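Local coordinates for protein BldN (Streptomyces venezuelae, PDB 6DXO) that probably serves as the N-terminal anti-sigma region of a membrane protein, forming the RsbN-BldN complex that restrains an extracytoplasmic-function sigma factor, at residues 13-18 with 40-44. Sequence-based numbering, arbitrary orientation.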
loop_
_atom_site.group_PDB
_atom_site.type_symbol
_atom_site.label_atom_id
_atom_site.label_comp_id
_atom_site.label_asym_id
_atom_site.label_seq_id
_atom_site.Cartn_x
_atom_site.Cartn_y
_atom_site.Cartn_z
ATOM N N ALA B 13 -3.330 0.179 -31.274
ATOM C CA ALA B 13 -1.917 -0.162 -31.388
ATOM C C ALA B 13 -1.112 0.568 -30.317
ATOM O O ALA B 13 -0.218 -0.005 -29.690
ATOM C CB ALA B 13 -1.396 0.193 -32.768
ATOM N N PHE B 14 -1.439 1.839 -30.120
ATOM C CA PHE B 14 -0.792 2.646 -29.099
ATOM C C PHE B 14 -1.061 2.044 -27.723
ATOM O O PHE B 14 -0.147 1.882 -26.920
ATOM C CB PHE B 14 -1.289 4.088 -29.187
ATOM C CG PHE B 14 -0.649 5.022 -28.196
ATOM C CD1 PHE B 14 -1.431 5.768 -27.328
ATOM C CD2 PHE B 14 0.732 5.164 -28.137
ATOM C CE1 PHE B 14 -0.849 6.639 -26.414
ATOM C CE2 PHE B 14 1.319 6.034 -27.226
ATOM C CZ PHE B 14 0.527 6.770 -26.367
ATOM N N ALA B 15 -2.316 1.698 -27.461
ATOM C CA ALA B 15 -2.685 1.101 -26.185
ATOM C C ALA B 15 -1.831 -0.130 -25.920
ATOM O O ALA B 15 -1.264 -0.288 -24.841
ATOM C CB ALA B 15 -4.172 0.738 -26.174
ATOM N N GLN B 16 -1.736 -0.998 -26.924
ATOM C CA GLN B 16 -0.963 -2.228 -26.801
ATOM C C GLN B 16 0.526 -1.951 -26.604
ATOM O O GLN B 16 1.204 -2.657 -25.860
ATOM C CB GLN B 16 -1.174 -3.121 -28.026
ATOM C CG GLN B 16 -0.509 -4.472 -27.902
ATOM C CD GLN B 16 -0.992 -5.240 -26.688
ATOM O OE1 GLN B 16 -0.208 -5.888 -25.996
ATOM N NE2 GLN B 16 -2.290 -5.174 -26.426
ATOM N N ALA B 17 1.026 -0.921 -27.277
ATOM C CA ALA B 17 2.417 -0.514 -27.133
ATOM C C ALA B 17 2.712 -0.003 -25.721
ATOM O O ALA B 17 3.756 -0.314 -25.148
ATOM C CB ALA B 17 2.765 0.543 -28.161
ATOM N N LEU B 18 1.795 0.784 -25.160
ATOM C CA LEU B 18 1.992 1.325 -23.818
ATOM C C LEU B 18 2.155 0.204 -22.801
ATOM O O LEU B 18 3.069 0.232 -21.976
ATOM C CB LEU B 18 0.830 2.233 -23.413
ATOM C CG LEU B 18 0.778 3.596 -24.101
ATOM C CD1 LEU B 18 -0.555 4.271 -23.832
ATOM C CD2 LEU B 18 1.936 4.474 -23.648
ATOM N N GLN B 40 4.260 6.724 -34.094
ATOM C CA GLN B 40 3.876 6.068 -32.847
ATOM C C GLN B 40 5.033 6.026 -31.851
ATOM O O GLN B 40 4.820 5.950 -30.640
ATOM C CB GLN B 40 3.383 4.648 -33.120
ATOM C CG GLN B 40 2.746 3.980 -31.919
ATOM C CD GLN B 40 2.712 2.472 -32.044
ATOM O OE1 GLN B 40 1.658 1.850 -31.911
ATOM N NE2 GLN B 40 3.872 1.875 -32.291
ATOM N N GLY B 41 6.258 6.061 -32.369
ATOM C CA GLY B 41 7.439 6.061 -31.527
ATOM C C GLY B 41 7.583 7.366 -30.769
ATOM O O GLY B 41 8.128 7.403 -29.666
ATOM N N LYS B 42 7.093 8.446 -31.367
ATOM C CA LYS B 42 7.128 9.744 -30.713
ATOM C C LYS B 42 6.090 9.779 -29.597
ATOM O O LYS B 42 6.342 10.306 -28.515
ATOM C CB LYS B 42 6.879 10.868 -31.722
ATOM C CG LYS B 42 7.024 12.265 -31.136
ATOM C CD LYS B 42 8.360 12.434 -30.422
ATOM C CE LYS B 42 8.464 13.805 -29.768
ATOM N NZ LYS B 42 9.757 13.994 -29.046
ATOM N N LEU B 43 4.924 9.200 -29.865
ATOM C CA LEU B 43 3.857 9.141 -28.876
ATOM C C LEU B 43 4.308 8.375 -27.641
ATOM O O LEU B 43 4.090 8.813 -26.512
ATOM C CB LEU B 43 2.609 8.492 -29.474
ATOM C CG LEU B 43 2.007 9.195 -30.690
ATOM C CD1 LEU B 43 0.760 8.461 -31.157
ATOM C CD2 LEU B 43 1.694 10.650 -30.376
ATOM N N LEU B 44 4.939 7.228 -27.860
ATOM C CA LEU B 44 5.422 6.400 -26.764
ATOM C C LEU B 44 6.487 7.128 -25.951
ATOM O O LEU B 44 6.539 7.002 -24.731
ATOM C CB LEU B 44 5.971 5.072 -27.290
ATOM C CG LEU B 44 4.934 4.050 -27.771
ATOM C CD1 LEU B 44 5.600 2.889 -28.498
ATOM C CD2 LEU B 44 4.091 3.545 -26.605
#
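Phe14 and Leu44 bury the largest shares, together almost half, of the contact between helix 3-20 and the start of helix 41-51, their side chains running alongside each other in opposite directions. The Phe14 ring leads with its CE2 corner, which lies 3.6 Å from Leu43 CB and 3.8 Å from Leu44 CD2, meeting both obliquely to its plane. With CG anti to the backbone N (chi1 -178°), the outer part of the ring is carried up to Leu43 and Leu44. From within its own helix, Leu18 CD1 lies 3.5 Å above one ring face, offset toward the rim. Leu44 CD2 is the shared methyl of the patch, meeting Ala17 CB at 3.6 Å and Leu18 CD2 at 3.8 Å besides the ring; Leu44 CD1 also packs on Ala17 CB. Gln40 extends its chain beyond CG to the Ala13 end, bringing OE1 within 3.4 Å of Ala13 C. No hydrogen bond crosses the contact: Gln40 OE1 and Ala13 O are both acceptors, and Gln40 contributes by lying against the Ala13 turn. Replacing Phe14 with an alanine would probably leave Leu43 CB without its ring partner and open a gap beside Leu44. The nearest CA pairs, Phe14 with Gln40 (6.9 Å) and Leu18 with Leu44 (6.8 Å), advance together by four residues. Both segments therefore run the same way with nearly constant spacing, as in parallel side-by-side packing of two helices, with Phe14 and Leu18 of one against Leu43 and Leu44 of the other, here a small surface-lying patch joining the first two of the three modelled helices.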